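Local coordinates for Ctr9 protein (Myceliophthora thermophila, PDB 6AF0) that probably takes part in RNA polymerase II complex binding and is represented here by its long, mostly helical part with tetratricopeptide repeats, at residues A[791-796]-A[817-822]; A[775-780]-A[797-802]; A[834-839]-A[858-863]; A[744-749]-A[760-765]. All blocks are in the same frame, centred on the assembly; numbering follows the deposited sequence.

Contact 1 of 4, residues A[791-796]-A[817-822]; sequences KAIESY and RTWLNK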
loop_
_atom_site.group_PDB
_atom_site.type_symbol
_atom_site.label_atom_id
_atom_site.label_comp_id
_atom_site.label_asym_id
_atom_site.label_seq_id
_atom_site.Cartn_x
_atom_site.Cartn_y
_atom_site.Cartn_z
ATOM N N LYS A 791 -31.112 30.584 21.962
ATOM C CA LYS A 791 -30.287 30.054 20.866
ATOM C C LYS A 791 -30.413 30.843 19.538
ATOM O O LYS A 791 -29.473 30.882 18.734
ATOM C CB LYS A 791 -30.609 28.594 20.614
ATOM C CG LYS A 791 -29.813 27.577 21.410
ATOM C CD LYS A 791 -30.348 26.178 21.093
ATOM C CE LYS A 791 -29.823 25.096 22.016
ATOM N NZ LYS A 791 -30.965 24.302 22.563
ATOM N N ALA A 792 -31.583 31.434 19.305
ATOM C CA ALA A 792 -31.772 32.408 18.218
ATOM C C ALA A 792 -31.012 33.715 18.497
ATOM O O ALA A 792 -30.558 34.396 17.583
ATOM C CB ALA A 792 -33.250 32.715 18.033
ATOM N N ILE A 793 -30.905 34.079 19.766
ATOM C CA ILE A 793 -30.165 35.269 20.134
ATOM C C ILE A 793 -28.721 35.090 19.667
ATOM O O ILE A 793 -28.285 35.783 18.768
ATOM C CB ILE A 793 -30.234 35.571 21.659
ATOM C CG1 ILE A 793 -31.679 35.851 22.117
ATOM C CG2 ILE A 793 -29.312 36.729 22.036
ATOM C CD1 ILE A 793 -32.265 37.174 21.669
ATOM N N GLU A 794 -27.983 34.146 20.237
ATOM C CA GLU A 794 -26.538 34.095 19.941
ATOM C C GLU A 794 -26.215 33.538 18.552
ATOM O O GLU A 794 -25.074 33.599 18.127
ATOM C CB GLU A 794 -25.701 33.416 21.054
ATOM C CG GLU A 794 -25.296 31.956 20.836
ATOM C CD GLU A 794 -26.481 31.009 20.836
ATOM O OE1 GLU A 794 -27.623 31.508 20.878
ATOM O OE2 GLU A 794 -26.279 29.772 20.799
ATOM N N SER A 795 -27.200 32.995 17.848
ATOM C CA SER A 795 -27.041 32.786 16.420
ATOM C C SER A 795 -26.893 34.182 15.814
ATOM O O SER A 795 -25.851 34.522 15.243
ATOM C CB SER A 795 -28.232 32.022 15.833
ATOM O OG SER A 795 -28.175 31.947 14.418
ATOM N N TYR A 796 -27.915 35.009 16.006
ATOM C CA TYR A 796 -27.892 36.385 15.521
ATOM C C TYR A 796 -26.640 37.131 15.979
ATOM O O TYR A 796 -26.028 37.849 15.208
ATOM C CB TYR A 796 -29.134 37.149 15.999
ATOM C CG TYR A 796 -30.397 36.854 15.242
ATOM C CD1 TYR A 796 -31.628 36.795 15.898
ATOM C CD2 TYR A 796 -30.377 36.632 13.866
ATOM C CE1 TYR A 796 -32.797 36.522 15.201
ATOM C CE2 TYR A 796 -31.540 36.365 13.166
ATOM C CZ TYR A 796 -32.742 36.312 13.840
ATOM O OH TYR A 796 -33.885 36.046 13.151
ATOM N N ARG A 817 -36.548 42.219 18.307
ATOM C CA ARG A 817 -37.798 41.460 18.428
ATOM C C ARG A 817 -37.625 40.093 19.109
ATOM O O ARG A 817 -38.459 39.686 19.895
ATOM C CB ARG A 817 -38.422 41.276 17.045
ATOM C CG ARG A 817 -39.287 40.060 16.886
ATOM C CD ARG A 817 -39.966 40.069 15.539
ATOM N NE ARG A 817 -40.343 38.713 15.166
ATOM C CZ ARG A 817 -41.295 38.398 14.296
ATOM N NH1 ARG A 817 -42.002 39.347 13.682
ATOM N NH2 ARG A 817 -41.545 37.116 14.046
ATOM N N THR A 818 -36.562 39.374 18.800
ATOM C CA THR A 818 -36.322 38.083 19.442
ATOM C C THR A 818 -36.169 38.311 20.929
ATOM O O THR A 818 -36.854 37.684 21.722
ATOM C CB THR A 818 -35.061 37.379 18.890
ATOM O OG1 THR A 818 -35.163 37.273 17.462
ATOM C CG2 THR A 818 -34.878 35.973 19.471
ATOM N N TRP A 819 -35.285 39.220 21.307
ATOM C CA TRP A 819 -35.183 39.634 22.704
ATOM C C TRP A 819 -36.554 40.015 23.286
ATOM O O TRP A 819 -36.891 39.614 24.397
ATOM C CB TRP A 819 -34.228 40.817 22.857
ATOM C CG TRP A 819 -32.802 40.435 23.146
ATOM C CD1 TRP A 819 -31.707 40.738 22.394
ATOM C CD2 TRP A 819 -32.319 39.698 24.275
ATOM N NE1 TRP A 819 -30.576 40.237 22.981
ATOM C CE2 TRP A 819 -30.918 39.592 24.138
ATOM C CE3 TRP A 819 -32.932 39.107 25.385
ATOM C CZ2 TRP A 819 -30.112 38.920 25.074
ATOM C CZ3 TRP A 819 -32.120 38.435 26.330
ATOM C CH2 TRP A 819 -30.732 38.351 26.158
ATOM N N LEU A 820 -37.330 40.789 22.534
ATOM C CA LEU A 820 -38.632 41.253 22.995
ATOM C C LEU A 820 -39.551 40.085 23.285
ATOM O O LEU A 820 -40.146 40.019 24.351
ATOM C CB LEU A 820 -39.279 42.170 21.960
ATOM C CG LEU A 820 -40.735 42.593 22.177
ATOM C CD1 LEU A 820 -40.939 43.302 23.503
ATOM C CD2 LEU A 820 -41.193 43.508 21.067
ATOM N N ASN A 821 -39.671 39.160 22.346
ATOM C CA ASN A 821 -40.466 37.941 22.582
ATOM C C ASN A 821 -39.979 37.087 23.757
ATOM O O ASN A 821 -40.784 36.513 24.486
ATOM C CB ASN A 821 -40.574 37.117 21.304
ATOM C CG ASN A 821 -41.492 37.767 20.278
ATOM O OD1 ASN A 821 -42.373 38.551 20.616
ATOM N ND2 ASN A 821 -41.283 37.451 19.024
ATOM N N LYS A 822 -38.671 37.038 23.963
ATOM C CA LYS A 822 -38.119 36.406 25.150
ATOM C C LYS A 822 -38.552 37.112 26.420
ATOM O O LYS A 822 -38.711 36.468 27.437
ATOM C CB LYS A 822 -36.594 36.397 25.102
ATOM C CG LYS A 822 -35.915 35.620 26.234
ATOM C CD LYS A 822 -34.396 35.600 26.067
ATOM C CE LYS A 822 -33.698 34.608 26.989
ATOM N NZ LYS A 822 -33.939 34.942 28.416
#
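Ile793 and Trp819 lead the packing between helices 789-801 and 809-826, neighbours in a tetratricopeptide-repeat array; the segments 791-796 and 817-822 run antiparallel at 161°, their axes 9.8 Å apart at closest approach. The segments fall in successive predicted repeats, 773-806 and 816-849. The ring contact is a CH-pi interaction: Ile793 CD1 stands 3.5 Å from the centroid of the five-membered ring of Trp819, almost straight above it, and Ile793 CG2 reaches NE1 and CZ2 of the same indole. A chi2 of -72° places CD1 over that face, and the two side chains cross at about a right angle. The indole also packs against Met834 of helix 829-845, the next helix in the chain. An alanine in place of Trp819 would probably leave Ile793 CD1 without its aromatic cover and open a gap beside Met834. Aliphatic contacts follow. Thr818 has CG2 anti to the backbone N, where the methyl meets Ile793 CD1 at 3.6 Å and Ala792 CB at 3.9 Å. The polar groups find partners outside the segments, Tyr796 OH bonding His781 ND1 and Thr818 OG1 bonding Cys814 O. Across the contact, Thr818 OG1 lies in the plane of the Tyr796 ring, 3.4 Å from Tyr796 CE1.

Contact 2 of 4, residues A[775-780]-A[797-802]; sequences VYVNMG and EIALSK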
loop_
_atom_site.group_PDB
_atom_site.type_symbol
_atom_site.label_atom_id
_atom_site.label_comp_id
_atom_site.label_asym_id
_atom_site.label_seq_id
_atom_site.Cartn_x
_atom_site.Cartn_y
_atom_site.Cartn_z
ATOM N N VAL A 775 -25.962 32.194 6.992
ATOM C CA VAL A 775 -26.289 30.919 7.638
ATOM C C VAL A 775 -26.824 31.183 9.030
ATOM O O VAL A 775 -27.896 30.723 9.378
ATOM C CB VAL A 775 -25.068 29.961 7.688
ATOM C CG1 VAL A 775 -25.214 28.909 8.768
ATOM C CG2 VAL A 775 -24.891 29.274 6.344
ATOM N N TYR A 776 -26.094 31.962 9.806
ATOM C CA TYR A 776 -26.490 32.269 11.177
ATOM C C TYR A 776 -27.790 33.091 11.241
ATOM O O TYR A 776 -28.605 32.931 12.150
ATOM C CB TYR A 776 -25.352 32.995 11.893
ATOM C CG TYR A 776 -24.195 32.084 12.252
ATOM C CD1 TYR A 776 -23.975 31.690 13.572
ATOM C CD2 TYR A 776 -23.326 31.593 11.274
ATOM C CE1 TYR A 776 -22.920 30.846 13.909
ATOM C CE2 TYR A 776 -22.269 30.752 11.597
ATOM C CZ TYR A 776 -22.062 30.383 12.914
ATOM O OH TYR A 776 -21.008 29.558 13.239
ATOM N N VAL A 777 -27.986 33.953 10.260
ATOM C CA VAL A 777 -29.193 34.752 10.180
ATOM C C VAL A 777 -30.372 33.808 9.985
ATOM O O VAL A 777 -31.338 33.851 10.732
ATOM C CB VAL A 777 -29.106 35.780 9.025
ATOM C CG1 VAL A 777 -30.410 36.537 8.838
ATOM C CG2 VAL A 777 -27.982 36.774 9.287
ATOM N N ASN A 778 -30.261 32.947 8.982
ATOM C CA ASN A 778 -31.296 31.971 8.658
ATOM C C ASN A 778 -31.598 31.033 9.820
ATOM O O ASN A 778 -32.735 30.592 10.007
ATOM C CB ASN A 778 -30.844 31.124 7.476
ATOM C CG ASN A 778 -30.672 31.928 6.198
ATOM O OD1 ASN A 778 -31.042 33.104 6.108
ATOM N ND2 ASN A 778 -30.119 31.280 5.193
ATOM N N MET A 779 -30.555 30.711 10.577
ATOM C CA MET A 779 -30.694 29.918 11.793
ATOM C C MET A 779 -31.491 30.670 12.846
ATOM O O MET A 779 -32.497 30.168 13.347
ATOM C CB MET A 779 -29.323 29.565 12.353
ATOM C CG MET A 779 -28.723 28.307 11.745
ATOM S SD MET A 779 -27.624 27.527 12.935
ATOM C CE MET A 779 -27.987 25.816 12.632
ATOM N N GLY A 780 -31.037 31.878 13.169
ATOM C CA GLY A 780 -31.784 32.777 14.053
ATOM C C GLY A 780 -33.261 32.913 13.679
ATOM O O GLY A 780 -34.113 32.980 14.547
ATOM N N GLU A 797 -26.272 36.969 17.241
ATOM C CA GLU A 797 -25.132 37.679 17.794
ATOM C C GLU A 797 -23.888 37.298 17.013
ATOM O O GLU A 797 -23.120 38.161 16.609
ATOM C CB GLU A 797 -24.943 37.353 19.283
ATOM C CG GLU A 797 -25.769 38.196 20.249
ATOM C CD GLU A 797 -24.935 39.241 20.959
ATOM O OE1 GLU A 797 -24.476 38.953 22.092
ATOM O OE2 GLU A 797 -24.727 40.330 20.370
ATOM N N ILE A 798 -23.704 36.002 16.797
ATOM C CA ILE A 798 -22.552 35.517 16.052
ATOM C C ILE A 798 -22.562 36.098 14.637
ATOM O O ILE A 798 -21.510 36.505 14.126
ATOM C CB ILE A 798 -22.498 33.977 15.998
ATOM C CG1 ILE A 798 -22.044 33.415 17.351
ATOM C CG2 ILE A 798 -21.525 33.532 14.921
ATOM C CD1 ILE A 798 -21.867 31.910 17.391
ATOM N N ALA A 799 -23.739 36.141 14.006
ATOM C CA ALA A 799 -23.878 36.792 12.692
ATOM C C ALA A 799 -23.366 38.225 12.735
ATOM O O ALA A 799 -22.656 38.642 11.850
ATOM C CB ALA A 799 -25.319 36.769 12.205
ATOM N N LEU A 800 -23.717 38.975 13.770
ATOM C CA LEU A 800 -23.309 40.380 13.870
ATOM C C LEU A 800 -21.814 40.517 14.118
ATOM O O LEU A 800 -21.206 41.491 13.715
ATOM C CB LEU A 800 -24.090 41.090 14.978
ATOM C CG LEU A 800 -25.598 41.159 14.740
ATOM C CD1 LEU A 800 -26.315 41.737 15.953
ATOM C CD2 LEU A 800 -25.920 41.974 13.508
ATOM N N SER A 801 -21.221 39.532 14.774
ATOM C CA SER A 801 -19.797 39.562 15.061
ATOM C C SER A 801 -18.996 39.612 13.779
ATOM O O SER A 801 -17.891 40.141 13.758
ATOM C CB SER A 801 -19.369 38.334 15.872
ATOM O OG SER A 801 -19.460 37.148 15.098
ATOM N N LYS A 802 -19.555 38.944 12.783
ATOM C CA LYS A 802 -18.864 38.578 11.564
ATOM C C LYS A 802 -18.616 39.700 10.599
ATOM O O LYS A 802 -19.443 40.578 10.427
ATOM C CB LYS A 802 -19.567 37.423 10.876
ATOM C CG LYS A 802 -18.960 36.097 11.261
ATOM C CD LYS A 802 -19.811 34.924 10.843
ATOM C CE LYS A 802 -19.034 33.637 11.002
ATOM N NZ LYS A 802 -19.912 32.460 11.198
#
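Ile798 is the first residue of 797-802 to touch 775-780, where Tyr776 carries most of the contact. Ile798 CG2, anti to the backbone N, lies over one face of the Tyr776 ring, though the modelled separation is too short to be trusted. Next comes Ala799, where the two backbones come nearest, Ala799 CA lying 5.4 Å from Tyr776 CA. Ala799 CB meets Tyr776 CB at 3.8 Å and Val777 CG2 at 4.0 Å, and such a small side chain suits an antiparallel pair in which the axes of 775-780 and 797-801 come within 8.5 Å at 159°. Lys802, just past the helix end, closes the series. Extended beyond CG, it crosses Tyr776 at about a right angle and brings NZ obliquely to the ring near CE2 and CZ. Gln771 holds both polar ends, its OE1 bonding Tyr776 OH and its backbone O bonding Lys802 NZ weakly. An alanine in place of Tyr776 would probably leave Gln771 OE1 without this mate and open a gap beside Ile798 and Lys802. Both segments belong to one predicted tetratricopeptide repeat, 773-806, as its helical hairpin. Around it, Val775 packs on Arg767 and Ile770 of helix 756-770, while Val777 and Leu800 rest on Ile811 of helix 809-826.

Contact 3 of 4, residues A[834-839]-A[858-863]; sequences MALDQA and FVQIQI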
loop_
_atom_site.group_PDB
_atom_site.type_symbol
_atom_site.label_atom_id
_atom_site.label_comp_id
_atom_site.label_asym_id
_atom_site.label_seq_id
_atom_site.Cartn_x
_atom_site.Cartn_y
_atom_site.Cartn_z
ATOM N N MET A 834 -32.825 44.639 26.597
ATOM C CA MET A 834 -32.004 44.273 25.461
ATOM C C MET A 834 -32.729 44.602 24.160
ATOM O O MET A 834 -32.135 45.175 23.242
ATOM C CB MET A 834 -31.636 42.793 25.525
ATOM C CG MET A 834 -30.687 42.444 26.665
ATOM S SD MET A 834 -29.125 43.318 26.550
ATOM C CE MET A 834 -28.225 42.611 27.931
ATOM N N ALA A 835 -34.017 44.270 24.100
ATOM C CA ALA A 835 -34.843 44.551 22.920
ATOM C C ALA A 835 -34.874 46.038 22.574
ATOM O O ALA A 835 -34.952 46.415 21.409
ATOM C CB ALA A 835 -36.256 44.051 23.142
ATOM N N LEU A 836 -34.826 46.883 23.590
ATOM C CA LEU A 836 -34.820 48.322 23.366
ATOM C C LEU A 836 -33.427 48.751 22.919
ATOM O O LEU A 836 -33.261 49.459 21.911
ATOM C CB LEU A 836 -35.231 49.057 24.639
ATOM C CG LEU A 836 -35.243 50.580 24.584
ATOM C CD1 LEU A 836 -36.141 51.082 23.464
ATOM C CD2 LEU A 836 -35.682 51.142 25.923
ATOM N N ASP A 837 -32.424 48.294 23.666
ATOM C CA ASP A 837 -31.027 48.547 23.304
ATOM C C ASP A 837 -30.807 48.245 21.835
ATOM O O ASP A 837 -30.394 49.121 21.076
ATOM C CB ASP A 837 -30.078 47.728 24.180
ATOM C CG ASP A 837 -29.898 48.336 25.549
ATOM O OD1 ASP A 837 -30.463 49.432 25.798
ATOM O OD2 ASP A 837 -29.188 47.721 26.374
ATOM N N GLN A 838 -31.135 47.022 21.435
ATOM C CA GLN A 838 -31.054 46.651 20.038
ATOM C C GLN A 838 -31.855 47.589 19.157
ATOM O O GLN A 838 -31.386 47.996 18.104
ATOM C CB GLN A 838 -31.536 45.229 19.814
ATOM C CG GLN A 838 -30.624 44.177 20.412
ATOM C CD GLN A 838 -29.168 44.361 20.020
ATOM O OE1 GLN A 838 -28.857 44.958 18.987
ATOM N NE2 GLN A 838 -28.267 43.839 20.841
ATOM N N ALA A 839 -33.051 47.955 19.576
ATOM C CA ALA A 839 -33.879 48.790 18.728
ATOM C C ALA A 839 -33.239 50.153 18.559
ATOM O O ALA A 839 -33.414 50.812 17.530
ATOM C CB ALA A 839 -35.275 48.930 19.302
ATOM N N PHE A 858 -42.414 51.417 20.330
ATOM C CA PHE A 858 -43.176 50.221 20.709
ATOM C C PHE A 858 -42.543 49.539 21.926
ATOM O O PHE A 858 -43.163 49.392 22.974
ATOM C CB PHE A 858 -43.222 49.242 19.529
ATOM C CG PHE A 858 -44.160 48.084 19.722
ATOM C CD1 PHE A 858 -45.499 48.186 19.375
ATOM C CD2 PHE A 858 -43.702 46.891 20.247
ATOM C CE1 PHE A 858 -46.366 47.116 19.557
ATOM C CE2 PHE A 858 -44.563 45.824 20.445
ATOM C CZ PHE A 858 -45.898 45.934 20.095
ATOM N N VAL A 859 -41.287 49.156 21.810
ATOM C CA VAL A 859 -40.637 48.494 22.921
ATOM C C VAL A 859 -40.769 49.326 24.209
ATOM O O VAL A 859 -41.010 48.781 25.276
ATOM C CB VAL A 859 -39.161 48.163 22.628
ATOM C CG1 VAL A 859 -38.488 47.556 23.863
ATOM C CG2 VAL A 859 -39.046 47.195 21.457
ATOM N N GLN A 860 -40.618 50.644 24.122
ATOM C CA GLN A 860 -40.656 51.487 25.332
ATOM C C GLN A 860 -42.024 51.438 25.969
ATOM O O GLN A 860 -42.155 51.398 27.192
ATOM C CB GLN A 860 -40.279 52.943 25.023
ATOM C CG GLN A 860 -38.783 53.140 24.817
ATOM C CD GLN A 860 -38.435 54.521 24.299
ATOM O OE1 GLN A 860 -39.164 55.114 23.488
ATOM N NE2 GLN A 860 -37.308 55.041 24.758
ATOM N N ILE A 861 -43.040 51.443 25.118
ATOM C CA ILE A 861 -44.423 51.318 25.570
ATOM C C ILE A 861 -44.653 49.949 26.213
ATOM O O ILE A 861 -45.364 49.838 27.201
ATOM C CB ILE A 861 -45.395 51.537 24.408
ATOM C CG1 ILE A 861 -45.193 52.939 23.844
ATOM C CG2 ILE A 861 -46.827 51.417 24.856
ATOM C CD1 ILE A 861 -46.068 53.265 22.649
ATOM N N GLN A 862 -44.040 48.905 25.671
ATOM C CA GLN A 862 -44.184 47.576 26.268
ATOM C C GLN A 862 -43.535 47.499 27.640
ATOM O O GLN A 862 -44.119 46.963 28.559
ATOM C CB GLN A 862 -43.644 46.488 25.344
ATOM C CG GLN A 862 -44.388 46.443 24.012
ATOM C CD GLN A 862 -45.868 46.167 24.172
ATOM O OE1 GLN A 862 -46.243 45.143 24.730
ATOM N NE2 GLN A 862 -46.716 47.078 23.680
ATOM N N ILE A 863 -42.342 48.056 27.773
ATOM C CA ILE A 863 -41.642 48.076 29.055
ATOM C C ILE A 863 -42.499 48.836 30.074
ATOM O O ILE A 863 -42.652 48.434 31.221
ATOM C CB ILE A 863 -40.250 48.755 28.960
ATOM C CG1 ILE A 863 -39.421 48.105 27.852
ATOM C CG2 ILE A 863 -39.503 48.647 30.287
ATOM C CD1 ILE A 863 -37.939 48.434 27.856
#
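Gln838 N to Met834 O, 2.8 Å, is the shortest backbone bond here, and this turn of helix carries Ala835 and Leu836 against Val859, Gln860 and Ile863. No hydrogen bond crosses between the segments; the contact is apolar packing of the antiparallel helical segments, at 161°, in the C-terminal part of the helical array. Leu836 does most of the work. Its CB sits 3.7 Å from Val859 CG1, at the point where the backbones come nearest, the two CA atoms being 5.8 Å apart. With CG anti to the backbone N, chi1 179°, the Leu836 branch continues past Val859. Both its methyls pack on Gln860 CG, CD1 at 3.6 Å, so the aliphatic part of the glutamine is what packs here, and CD2 also reaches Ile863 CD1 at 4.0 Å with the side chains crossing at about a right angle. Val859 CG1, also anti to its backbone N, lies against Leu836 and also reaches Ala835 CB at 4.2 Å. Segment 834-839 belongs to the predicted repeat 816-849. On one flank Gln838 touches Ile812 of helix 809-826; beyond 858-863, Gln860 packs on Glu889 and Ala890 of helix 877-899, and Ile861 on Arg913 of helix 907-934.

Contact 4 of 4, residues A[744-749]-A[760-765]; sequences GIAIAL and LQIFIK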
loop_
_atom_site.group_PDB
_atom_site.type_symbol
_atom_site.label_atom_id
_atom_site.label_comp_id
_atom_site.label_asym_id
_atom_site.label_seq_id
_atom_site.Cartn_x
_atom_site.Cartn_y
_atom_site.Cartn_z
ATOM N N GLY A 744 -30.391 25.617 0.538
ATOM C CA GLY A 744 -31.462 26.157 -0.299
ATOM C C GLY A 744 -32.718 25.304 -0.280
ATOM O O GLY A 744 -33.835 25.806 -0.473
ATOM N N ILE A 745 -32.528 24.004 -0.072
ATOM C CA ILE A 745 -33.644 23.079 0.112
ATOM C C ILE A 745 -34.276 23.295 1.493
ATOM O O ILE A 745 -35.486 23.165 1.640
ATOM C CB ILE A 745 -33.226 21.602 -0.066
ATOM C CG1 ILE A 745 -32.691 21.351 -1.471
ATOM C CG2 ILE A 745 -34.412 20.675 0.131
ATOM C CD1 ILE A 745 -31.981 20.024 -1.621
ATOM N N ALA A 746 -33.475 23.640 2.499
ATOM C CA ALA A 746 -34.026 23.960 3.824
ATOM C C ALA A 746 -34.887 25.238 3.795
ATOM O O ALA A 746 -35.905 25.344 4.491
ATOM C CB ALA A 746 -32.915 24.087 4.851
ATOM N N ILE A 747 -34.461 26.205 2.990
ATOM C CA ILE A 747 -35.203 27.445 2.810
ATOM C C ILE A 747 -36.475 27.116 2.066
ATOM O O ILE A 747 -37.540 27.640 2.378
ATOM C CB ILE A 747 -34.402 28.514 2.025
ATOM C CG1 ILE A 747 -33.185 28.963 2.841
ATOM C CG2 ILE A 747 -35.285 29.722 1.693
ATOM C CD1 ILE A 747 -32.304 29.973 2.141
ATOM N N ALA A 748 -36.362 26.256 1.065
ATOM C CA ALA A 748 -37.545 25.814 0.360
ATOM C C ALA A 748 -38.465 25.154 1.382
ATOM O O ALA A 748 -39.681 25.371 1.404
ATOM C CB ALA A 748 -37.173 24.824 -0.721
ATOM N N LEU A 749 -37.865 24.364 2.253
ATOM C CA LEU A 749 -38.640 23.653 3.238
ATOM C C LEU A 749 -39.456 24.657 4.017
ATOM O O LEU A 749 -40.686 24.636 3.977
ATOM C CB LEU A 749 -37.725 22.864 4.180
ATOM C CG LEU A 749 -37.910 21.359 4.159
ATOM C CD1 LEU A 749 -37.816 20.848 2.731
ATOM C CD2 LEU A 749 -36.839 20.739 5.038
ATOM N N LEU A 760 -34.243 22.674 10.012
ATOM C CA LEU A 760 -33.243 22.933 11.038
ATOM C C LEU A 760 -32.104 21.905 11.113
ATOM O O LEU A 760 -30.995 22.248 11.485
ATOM C CB LEU A 760 -33.897 23.052 12.414
ATOM C CG LEU A 760 -32.911 23.359 13.544
ATOM C CD1 LEU A 760 -32.109 24.586 13.161
ATOM C CD2 LEU A 760 -33.600 23.570 14.877
ATOM N N GLN A 761 -32.377 20.647 10.798
ATOM C CA GLN A 761 -31.311 19.636 10.704
ATOM C C GLN A 761 -30.284 20.030 9.658
ATOM O O GLN A 761 -29.080 20.089 9.935
ATOM C CB GLN A 761 -31.877 18.268 10.335
ATOM C CG GLN A 761 -32.800 17.684 11.380
ATOM C CD GLN A 761 -32.034 16.965 12.460
ATOM O OE1 GLN A 761 -31.104 17.525 13.053
ATOM N NE2 GLN A 761 -32.412 15.713 12.723
ATOM N N ILE A 762 -30.786 20.293 8.455
ATOM C CA ILE A 762 -29.963 20.754 7.338
ATOM C C ILE A 762 -29.121 21.917 7.813
ATOM O O ILE A 762 -27.892 21.872 7.751
ATOM C CB ILE A 762 -30.810 21.208 6.127
ATOM C CG1 ILE A 762 -31.451 20.008 5.409
ATOM C CG2 ILE A 762 -29.945 21.965 5.137
ATOM C CD1 ILE A 762 -32.920 19.803 5.695
ATOM N N PHE A 763 -29.805 22.933 8.331
ATOM C CA PHE A 763 -29.153 24.109 8.881
ATOM C C PHE A 763 -28.033 23.803 9.874
ATOM O O PHE A 763 -27.042 24.505 9.862
ATOM C CB PHE A 763 -30.160 25.077 9.521
ATOM C CG PHE A 763 -30.894 25.925 8.523
ATOM C CD1 PHE A 763 -30.203 26.615 7.550
ATOM C CD2 PHE A 763 -32.282 26.036 8.558
ATOM C CE1 PHE A 763 -30.878 27.385 6.619
ATOM C CE2 PHE A 763 -32.961 26.802 7.625
ATOM C CZ PHE A 763 -32.255 27.475 6.651
ATOM N N ILE A 764 -28.164 22.785 10.724
ATOM C CA ILE A 764 -27.166 22.587 11.801
ATOM C C ILE A 764 -25.843 22.111 11.262
ATOM O O ILE A 764 -24.773 22.498 11.775
ATOM C CB ILE A 764 -27.563 21.546 12.869
ATOM C CG1 ILE A 764 -28.936 21.842 13.462
ATOM C CG2 ILE A 764 -26.531 21.525 14.005
ATOM C CD1 ILE A 764 -29.758 20.587 13.651
ATOM N N LYS A 765 -25.919 21.226 10.277
ATOM C CA LYS A 765 -24.714 20.645 9.734
ATOM C C LYS A 765 -24.185 21.388 8.516
ATOM O O LYS A 765 -23.007 21.282 8.207
ATOM C CB LYS A 765 -24.873 19.140 9.499
ATOM C CG LYS A 765 -24.663 18.316 10.777
ATOM C CD LYS A 765 -23.513 18.854 11.643
ATOM C CE LYS A 765 -22.907 17.825 12.590
ATOM N NZ LYS A 765 -22.201 16.700 11.907
#
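Ile762 meets Ala746 and Leu749 across a pair of consecutive antiparallel helices, 739-752 and 756-770, a helical hairpin of the kind that builds tetratricopeptide-repeat arrays. Starting from its root, Ile762 CB lies 3.8 Å from Ala746 CB. The CG2 branch, anti to the backbone N, comes to 3.7 Å from the same Ala746 methyl. The other branch leaves through CG1, which stands beside the backbone N, and ends at CD1, 4.1 Å from Leu749 CD2; the two side chains pass at a slant. Ile762 therefore spans one turn of the facing helix, from Ala746 to Leu749.

Phe763 meets the same Ala746 methyl from another direction. That methyl stands over one face of the phenyl ring as a CH-pi contact, 4.0 Å from the ring centroid and 18° off the normal, leaning toward the rim at CE2 and CZ. At the edge of the ring, near its plane, Ile747 CG1 approaches Phe763 CZ at 4.2 Å. Ala746 CB is thus shared by Ile762 and Phe763, and the axes of the two segments, at 152°, approach to 8.9 Å. Around the pair, Phe763 continues onto Asn778, Met779 and Ile782 of helix 773-785, while Ile745 packs on Phe728 and Leu732 of helix 712-734.

How the contacts relate
In chain order contact 4 comes first, contacts 2 and 1 interlock, and contact 3 closes the row, all in one arm of the helical array near its C-terminal end. Contacts 1 and 2 share helix 789-801, with centres 11 Å apart; Ser795 and Tyr796 of contact 1 pack on segment 775-780. Contact 3 joins contact 1 through successive helices 809-826 and 829-845, centre to centre 13 Å, where Leu820 N lies 3.5 Å from Ala835 CB. Contact 2 meets contact 4 at 15 Å between centres, with Asn778 CB 3.8 Å from Phe763 CE1. Contacts 3 and 4, about 31 Å apart between centres, do not touch.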